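Local coordinates for vivid PAS protein VVD (Neurospora crassa, PDB 3D72) that serves as a blue-light photoreceptor of the circadian system, carrying a flavin in a LOV-type PAS domain and forming a rapidly exchanging dimer when light-activated, at residues C41-Q45 / K46-I50; K90-S94 / N95-T99. The protein carries 1 engineered substitution. One frame throughout, in Å; residues are numbered along the deposited sequence.

Interaction 1 of 2, residues C41-Q45 / K46-I50. With FAD (flavin-adenine dinucleotide), chain C.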
loop_
_atom_site.group_PDB
_atom_site.type_symbol
_atom_site.label_atom_id
_atom_site.label_comp_id
_atom_site.label_asym_id
_atom_site.label_seq_id
_atom_site.Cartn_x
_atom_site.Cartn_y
_atom_site.Cartn_z
ATOM N N CYS A 41 -4.237 7.004 -14.684
ATOM C CA CYS A 41 -4.961 7.793 -15.676
ATOM C C CYS A 41 -6.237 8.338 -15.065
ATOM O O CYS A 41 -6.855 7.694 -14.208
ATOM C CB CYS A 41 -5.289 6.950 -16.906
ATOM S SG CYS A 41 -3.815 6.358 -17.777
ATOM N N ASP A 42 -6.637 9.525 -15.511
ATOM C CA ASP A 42 -7.836 10.172 -14.986
ATOM C C ASP A 42 -9.057 9.830 -15.843
ATOM O O ASP A 42 -9.184 10.280 -16.976
ATOM C CB ASP A 42 -7.628 11.685 -14.962
ATOM C CG ASP A 42 -8.635 12.395 -14.086
ATOM O OD1 ASP A 42 -9.762 11.891 -13.962
ATOM O OD2 ASP A 42 -8.304 13.467 -13.535
ATOM N N LEU A 43 -9.960 9.028 -15.292
ATOM C CA LEU A 43 -11.153 8.627 -16.017
ATOM C C LEU A 43 -12.105 9.775 -16.291
ATOM O O LEU A 43 -12.940 9.687 -17.195
ATOM C CB LEU A 43 -11.904 7.545 -15.238
ATOM C CG LEU A 43 -11.167 6.220 -15.041
ATOM C CD1 LEU A 43 -11.947 5.330 -14.084
ATOM C CD2 LEU A 43 -10.979 5.542 -16.383
ATOM N N LYS A 44 -11.971 10.848 -15.518
ATOM C CA LYS A 44 -12.849 12.002 -15.646
ATOM C C LYS A 44 -12.331 13.183 -16.445
ATOM O O LYS A 44 -12.918 14.271 -16.401
ATOM C CB LYS A 44 -13.291 12.455 -14.254
ATOM C CG LYS A 44 -14.569 11.777 -13.768
ATOM C CD LYS A 44 -14.586 10.286 -14.062
ATOM C CE LYS A 44 -15.930 9.671 -13.694
ATOM N NZ LYS A 44 -15.967 8.212 -13.984
ATOM N N GLN A 45 -11.227 12.995 -17.159
ATOM C CA GLN A 45 -10.718 14.059 -18.013
ATOM C C GLN A 45 -10.761 13.533 -19.434
ATOM O O GLN A 45 -10.766 12.325 -19.655
ATOM C CB GLN A 45 -9.298 14.479 -17.629
ATOM C CG GLN A 45 -9.253 15.362 -16.386
ATOM C CD GLN A 45 -7.920 16.054 -16.200
ATOM O OE1 GLN A 45 -7.582 16.993 -16.929
ATOM N NE2 GLN A 45 -7.143 15.586 -15.227
ATOM N N LYS A 46 -10.792 14.441 -20.398
ATOM C CA LYS A 46 -10.876 14.053 -21.796
ATOM C C LYS A 46 -9.837 13.043 -22.250
ATOM O O LYS A 46 -8.642 13.276 -22.144
ATOM C CB LYS A 46 -10.785 15.290 -22.689
ATOM C CG LYS A 46 -10.549 14.962 -24.141
ATOM C CD LYS A 46 -11.645 15.505 -25.012
ATOM C CE LYS A 46 -11.134 15.698 -26.422
ATOM N NZ LYS A 46 -10.023 16.695 -26.427
ATOM N N ASP A 47 -10.334 11.924 -22.767
ATOM C CA ASP A 47 -9.531 10.830 -23.297
ATOM C C ASP A 47 -8.625 10.117 -22.302
ATOM O O ASP A 47 -7.522 9.705 -22.652
ATOM C CB ASP A 47 -8.718 11.312 -24.501
ATOM C CG ASP A 47 -8.397 10.186 -25.480
ATOM O OD1 ASP A 47 -9.104 9.148 -25.456
ATOM O OD2 ASP A 47 -7.454 10.348 -26.284
ATOM N N THR A 48 -9.111 9.976 -21.070
ATOM C CA THR A 48 -8.412 9.256 -20.001
ATOM C C THR A 48 -6.894 9.446 -20.012
ATOM O O THR A 48 -6.126 8.496 -20.221
ATOM C CB THR A 48 -8.745 7.746 -20.112
ATOM O OG1 THR A 48 -10.145 7.600 -20.418
ATOM C CG2 THR A 48 -8.435 7.032 -18.820
ATOM N N PRO A 49 -6.433 10.676 -19.761
ATOM C CA PRO A 49 -5.002 10.981 -19.754
ATOM C C PRO A 49 -4.160 10.458 -18.592
ATOM O O PRO A 49 -4.646 10.323 -17.473
ATOM C CB PRO A 49 -4.993 12.502 -19.799
ATOM C CG PRO A 49 -6.162 12.851 -18.942
ATOM C CD PRO A 49 -7.226 11.876 -19.422
ATOM N N ILE A 50 -2.892 10.179 -18.881
ATOM C CA ILE A 50 -1.946 9.752 -17.868
ATOM C C ILE A 50 -1.667 10.975 -17.004
ATOM O O ILE A 50 -1.305 12.033 -17.520
ATOM C CB ILE A 50 -0.607 9.296 -18.497
ATOM C CG1 ILE A 50 -0.829 8.050 -19.360
ATOM C CG2 ILE A 50 0.416 9.035 -17.416
ATOM C CD1 ILE A 50 0.362 7.693 -20.227
HETATM P PA FAD C . -10.180 2.774 -29.828
HETATM O O1A FAD C . -9.265 3.860 -30.273
HETATM O O2A FAD C . -11.638 3.032 -29.897
HETATM O O5B FAD C . -9.816 1.463 -30.645
HETATM C C5B FAD C . -10.514 0.210 -30.499
HETATM C C4B FAD C . -10.055 -0.705 -31.630
HETATM O O4B FAD C . -10.808 -1.925 -31.512
HETATM C C3B FAD C . -10.278 -0.156 -33.055
HETATM O O3B FAD C . -9.129 -0.145 -33.862
HETATM C C2B FAD C . -11.402 -1.002 -33.641
HETATM O O2B FAD C . -11.324 -1.335 -35.003
HETATM C C1B FAD C . -11.504 -2.228 -32.729
HETATM N N9A FAD C . -12.858 -2.575 -32.343
HETATM C C8A FAD C . -13.758 -1.809 -31.656
HETATM N N7A FAD C . -14.921 -2.386 -31.459
HETATM C C5A FAD C . -14.785 -3.613 -32.086
HETATM C C6A FAD C . -15.694 -4.721 -32.230
HETATM N N6A FAD C . -16.935 -4.681 -31.737
HETATM N N1A FAD C . -15.263 -5.822 -32.908
HETATM C C2A FAD C . -13.994 -5.829 -33.400
HETATM N N3A FAD C . -13.054 -4.858 -33.318
HETATM C C4A FAD C . -13.548 -3.742 -32.627
HETATM N N1 FAD C . -2.328 0.728 -23.842
HETATM C C2 FAD C . -1.112 0.303 -24.271
HETATM O O2 FAD C . -0.904 -0.042 -25.449
HETATM N N3 FAD C . -0.047 0.227 -23.360
HETATM C C4 FAD C . -0.120 0.584 -22.012
HETATM O O4 FAD C . 0.890 0.468 -21.280
HETATM C C4X FAD C . -1.389 1.012 -21.572
HETATM N N5 FAD C . -1.544 1.403 -20.229
HETATM C C5X FAD C . -2.796 1.829 -19.822
HETATM C C6 FAD C . -2.974 2.229 -18.462
HETATM C C7 FAD C . -4.180 2.697 -17.998
HETATM C C7M FAD C . -4.269 3.079 -16.514
HETATM C C8 FAD C . -5.280 2.843 -18.880
HETATM C C8M FAD C . -6.628 3.375 -18.438
HETATM C C9 FAD C . -5.125 2.438 -20.255
HETATM C C9A FAD C . -3.905 1.943 -20.747
HETATM N N10 FAD C . -3.710 1.517 -22.123
HETATM C C10 FAD C . -2.458 1.108 -22.526
HETATM C "C1'" FAD C . -4.812 1.522 -23.127
HETATM C "C2'" FAD C . -5.145 2.765 -23.914
HETATM O "O2'" FAD C . -4.988 3.904 -23.060
HETATM C "C3'" FAD C . -6.580 2.590 -24.465
HETATM O "O3'" FAD C . -7.476 2.447 -23.364
HETATM C "C4'" FAD C . -6.724 1.335 -25.390
HETATM O "O4'" FAD C . -5.937 1.520 -26.551
HETATM C "C5'" FAD C . -8.180 1.050 -25.793
HETATM O "O5'" FAD C . -8.943 2.262 -25.913
HETATM P P FAD C . -8.920 3.169 -27.215
HETATM O O1P FAD C . -9.489 4.458 -26.814
HETATM O O2P FAD C . -7.557 3.211 -27.799
HETATM O O3P FAD C . -9.900 2.487 -28.288
HETATM O O HOH W 1 -12.421 10.041 -20.015
#
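A β-hairpin of the PAS fold closes here: strand 38-42 turns back into strand 50-53, with Cys41 facing Ile50 as an antiparallel, non-hydrogen-bonded pair whose CA atoms are 4.2 Å apart. The principle illustrated is that a loop between two strands can be knitted largely from its own backbone. One rung ties the legs together next to that pair, on the loop side, Asp42 N giving its hydrogen to Pro49 O at 2.9 Å and 159°. Beyond it the chain reverses in two consecutive turns that share Gln45, a type I turn from Asp42 to Gln45 and a type II turn from Gln45 to Thr48; the second is closed by Thr48 N bonding to Gln45 O. A water bridges the turn, donating to both Leu43 O and Gln45 O.

The first turn is braced by a carboxylate. Asp42 has CG anti to its own nitrogen (chi1 -164°), which swings OD1 over the turn to accept from Lys44 N at 2.9 Å, an Asx turn. Its OD2 receives Gln45 NE2 at 2.9 Å, nearly straight at 172° but from above the carboxylate plane. Arg141 of strand 140-146 forms a salt bridge with OD1, while Gln45 OE1 takes a hydrogen bond from Leu4 N, so both side chains also tie the hairpin to its surroundings. In the second turn, Asp47 is salt-bridged to Arg74, itself a hydrogen-bonding partner of FAD.

Apolar atoms pack along the legs. Leu43 and Thr48 run side by side, Leu43 CD2 meeting Thr48 CG2 at 3.8 Å, and the Thr48 methyl also abuts Cys41 CB. At the strand end the Cys41 sulfur rests on Ile50 CG1 at 3.8 Å and meets the flavin's dimethylbenzene end, SG lying 3.5 Å from methyl carbon C7M of FAD.

Interaction 2 of 2, residues K90-S94 / N95-T99; sequences KYVDS and NTINT. With FAD (flavin-adenine dinucleotide), chain C.
Asp93 reaches forward to Thr96 at the start of helix 94-106, a textbook case of how a side chain can finish the first turn of a helix. It occupies the N-cap, and OD1 accepts from Thr96 N at 3.0 Å (148°), approached from above the carboxylate plane. The torsion is what delivers it: with CG trans to the residue's nitrogen (chi1 -175°), the carboxylate folds over the first turn to Thr96 N. Separately, Asp93 CB lies 3.4 Å from Thr96 OG1. Asp93 O meanwhile takes Ile97 N at 3.2 Å, within the carbonyl plane, and a weaker bond from Thr96 N.

The tight side is apolar and buried. Val92 and Ile97 cross at about a right angle, and Val92 CG1 presses on Ile97 CD1 at 3.5 Å, closer than ordinary van der Waals contact. Val92 also touches Val114 of strand 110-117. Ile97 sends its other branch to the cofactor, CG2 touching ribose carbon C5B of FAD at 3.3 Å. Ser94 O, which accepts from Asn98 N at 2.9 Å, also lies beside the ribose oxygen O4B.

By contrast, the cap itself is on the solvent side, where Asp93 and Asn95 are exposed and the contact relies on directed bonds. One turn on, Thr99 turns to strand 110-117, its N and OG1 both bonding to Asn95 O from opposite faces of its plane.

A negative carboxylate at the amino end of the helix should interact favourably with its dipole, so capping and the apolar pair together probably fix the helix start that lines the adenosine end of the FAD pocket.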
loop_
_atom_site.group_PDB
_atom_site.type_symbol
_atom_site.label_atom_id
_atom_site.label_comp_id
_atom_site.label_asym_id
_atom_site.label_seq_id
_atom_site.Cartn_x
_atom_site.Cartn_y
_atom_site.Cartn_z
ATOM N N LYS A 90 -2.098 -0.627 -36.927
ATOM C CA LYS A 90 -1.585 -1.483 -37.908
ATOM C C LYS A 90 -0.582 -2.499 -37.369
ATOM O O LYS A 90 -0.039 -3.278 -38.126
ATOM C CB LYS A 90 -1.117 -0.645 -39.096
ATOM C CG LYS A 90 0.234 0.019 -39.057
ATOM C CD LYS A 90 0.112 1.519 -39.364
ATOM C CE LYS A 90 -1.049 1.868 -40.291
ATOM N NZ LYS A 90 -1.194 3.339 -40.435
ATOM N N TYR A 91 -0.365 -2.507 -36.058
ATOM C CA TYR A 91 0.561 -3.456 -35.417
ATOM C C TYR A 91 -0.070 -4.107 -34.197
ATOM O O TYR A 91 0.547 -4.957 -33.540
ATOM C CB TYR A 91 1.830 -2.729 -34.997
ATOM C CG TYR A 91 2.515 -2.074 -36.150
ATOM C CD1 TYR A 91 2.907 -2.829 -37.254
ATOM C CD2 TYR A 91 2.766 -0.707 -36.156
ATOM C CE1 TYR A 91 3.537 -2.237 -38.343
ATOM C CE2 TYR A 91 3.397 -0.104 -37.240
ATOM C CZ TYR A 91 3.779 -0.874 -38.330
ATOM O OH TYR A 91 4.406 -0.287 -39.401
ATOM N N VAL A 92 -1.270 -3.702 -33.892
ATOM C CA VAL A 92 -1.937 -4.240 -32.730
ATOM C C VAL A 92 -3.235 -4.937 -33.018
ATOM O O VAL A 92 -4.045 -4.496 -33.833
ATOM C CB VAL A 92 -2.173 -3.142 -31.704
ATOM C CG1 VAL A 92 -2.871 -3.709 -30.495
ATOM C CG2 VAL A 92 -0.842 -2.523 -31.315
ATOM N N ASP A 93 -3.412 -6.062 -32.324
ATOM C CA ASP A 93 -4.599 -6.861 -32.451
ATOM C C ASP A 93 -5.808 -6.002 -32.101
ATOM O O ASP A 93 -5.911 -5.478 -30.991
ATOM C CB ASP A 93 -4.497 -8.039 -31.488
ATOM C CG ASP A 93 -5.640 -9.001 -31.639
ATOM O OD1 ASP A 93 -6.791 -8.588 -31.410
ATOM O OD2 ASP A 93 -5.385 -10.173 -31.995
ATOM N N SER A 94 -6.725 -5.855 -33.053
ATOM C CA SER A 94 -7.916 -5.052 -32.828
ATOM C C SER A 94 -8.786 -5.570 -31.691
ATOM O O SER A 94 -9.343 -4.783 -30.928
ATOM C CB SER A 94 -8.745 -4.956 -34.110
ATOM O OG SER A 94 -8.141 -4.070 -35.036
ATOM N N ASN A 95 -8.909 -6.886 -31.572
ATOM C CA ASN A 95 -9.722 -7.455 -30.506
ATOM C C ASN A 95 -9.125 -7.099 -29.150
ATOM O O ASN A 95 -9.844 -6.877 -28.181
ATOM C CB ASN A 95 -9.805 -8.975 -30.632
ATOM C CG ASN A 95 -10.670 -9.597 -29.551
ATOM O OD1 ASN A 95 -11.875 -9.348 -29.487
ATOM N ND2 ASN A 95 -10.055 -10.402 -28.691
ATOM N N THR A 96 -7.802 -7.052 -29.092
ATOM C CA THR A 96 -7.119 -6.719 -27.849
ATOM C C THR A 96 -7.440 -5.286 -27.447
ATOM O O THR A 96 -7.716 -5.006 -26.277
ATOM C CB THR A 96 -5.593 -6.880 -28.010
ATOM O OG1 THR A 96 -5.282 -8.261 -28.227
ATOM C CG2 THR A 96 -4.845 -6.384 -26.772
ATOM N N ILE A 97 -7.428 -4.386 -28.420
ATOM C CA ILE A 97 -7.732 -2.989 -28.131
ATOM C C ILE A 97 -9.180 -2.828 -27.711
ATOM O O ILE A 97 -9.474 -2.076 -26.778
ATOM C CB ILE A 97 -7.429 -2.094 -29.348
ATOM C CG1 ILE A 97 -5.952 -2.235 -29.710
ATOM C CG2 ILE A 97 -7.717 -0.637 -29.005
ATOM C CD1 ILE A 97 -5.518 -1.477 -30.938
ATOM N N ASN A 98 -10.065 -3.543 -28.357
ATOM C CA ASN A 98 -11.471 -3.437 -27.999
ATOM C C ASN A 98 -11.696 -3.987 -26.591
ATOM O O ASN A 98 -12.503 -3.453 -25.832
ATOM C CB ASN A 98 -12.344 -4.179 -29.004
ATOM C CG ASN A 98 -13.806 -3.980 -28.735
ATOM O OD1 ASN A 98 -14.291 -2.848 -28.657
ATOM N ND2 ASN A 98 -14.527 -5.080 -28.579
ATOM N N THR A 99 -10.966 -5.044 -26.242
ATOM C CA THR A 99 -11.079 -5.639 -24.915
ATOM C C THR A 99 -10.700 -4.614 -23.843
ATOM O O THR A 99 -11.378 -4.481 -22.830
ATOM C CB THR A 99 -10.178 -6.880 -24.777
ATOM O OG1 THR A 99 -10.718 -7.941 -25.570
ATOM C CG2 THR A 99 -10.094 -7.328 -23.323
HETATM P PA FAD C . -10.180 2.774 -29.828
HETATM O O1A FAD C . -9.265 3.860 -30.273
HETATM O O2A FAD C . -11.638 3.032 -29.897
HETATM O O5B FAD C . -9.816 1.463 -30.645
HETATM C C5B FAD C . -10.514 0.210 -30.499
HETATM C C4B FAD C . -10.055 -0.705 -31.630
HETATM O O4B FAD C . -10.808 -1.925 -31.512
HETATM C C3B FAD C . -10.278 -0.156 -33.055
HETATM O O3B FAD C . -9.129 -0.145 -33.862
HETATM C C2B FAD C . -11.402 -1.002 -33.641
HETATM O O2B FAD C . -11.324 -1.335 -35.003
HETATM C C1B FAD C . -11.504 -2.228 -32.729
HETATM N N9A FAD C . -12.858 -2.575 -32.343
HETATM C C8A FAD C . -13.758 -1.809 -31.656
HETATM N N7A FAD C . -14.921 -2.386 -31.459
HETATM C C5A FAD C . -14.785 -3.613 -32.086
HETATM C C6A FAD C . -15.694 -4.721 -32.230
HETATM N N6A FAD C . -16.935 -4.681 -31.737
HETATM N N1A FAD C . -15.263 -5.822 -32.908
HETATM C C2A FAD C . -13.994 -5.829 -33.400
HETATM N N3A FAD C . -13.054 -4.858 -33.318
HETATM C C4A FAD C . -13.548 -3.742 -32.627
HETATM N N1 FAD C . -2.328 0.728 -23.842
HETATM C C2 FAD C . -1.112 0.303 -24.271
HETATM O O2 FAD C . -0.904 -0.042 -25.449
HETATM N N3 FAD C . -0.047 0.227 -23.360
HETATM C C4 FAD C . -0.120 0.584 -22.012
HETATM O O4 FAD C . 0.890 0.468 -21.280
HETATM C C4X FAD C . -1.389 1.012 -21.572
HETATM N N5 FAD C . -1.544 1.403 -20.229
HETATM C C5X FAD C . -2.796 1.829 -19.822
HETATM C C6 FAD C . -2.974 2.229 -18.462
HETATM C C7 FAD C . -4.180 2.697 -17.998
HETATM C C7M FAD C . -4.269 3.079 -16.514
HETATM C C8 FAD C . -5.280 2.843 -18.880
HETATM C C8M FAD C . -6.628 3.375 -18.438
HETATM C C9 FAD C . -5.125 2.438 -20.255
HETATM C C9A FAD C . -3.905 1.943 -20.747
HETATM N N10 FAD C . -3.710 1.517 -22.123
HETATM C C10 FAD C . -2.458 1.108 -22.526
HETATM C "C1'" FAD C . -4.812 1.522 -23.127
HETATM C "C2'" FAD C . -5.145 2.765 -23.914
HETATM O "O2'" FAD C . -4.988 3.904 -23.060
HETATM C "C3'" FAD C . -6.580 2.590 -24.465
HETATM O "O3'" FAD C . -7.476 2.447 -23.364
HETATM C "C4'" FAD C . -6.724 1.335 -25.390
HETATM O "O4'" FAD C . -5.937 1.520 -26.551
HETATM C "C5'" FAD C . -8.180 1.050 -25.793
HETATM O "O5'" FAD C . -8.943 2.262 -25.913
HETATM P P FAD C . -8.920 3.169 -27.215
HETATM O O1P FAD C . -9.489 4.458 -26.814
HETATM O O2P FAD C . -7.557 3.211 -27.799
HETATM O O3P FAD C . -9.900 2.487 -28.288
#

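How the interactions relate
Interaction 1 comes first along the chain, at the hairpin between strands 38-42 and 50-53; interaction 2 follows, where a loop enters helix 94-106. Their centres are about 20 Å apart and their nearest atoms about 11 Å, so they do not touch. Both belong to the PAS domain, yet they meet the sheet at different borders: strand 50-53 is one outermost strand, while Val92 and Thr99 touch 110-117, the other. What joins them is FAD, reached at its dimethylbenzene end by 41-50 and at its adenosine part by 90-99. A hairpin turn and a capped helix start thus contribute to different parts of one cofactor pocket, consistent with a LOV protein that holds FAD from several separate parts of the fold.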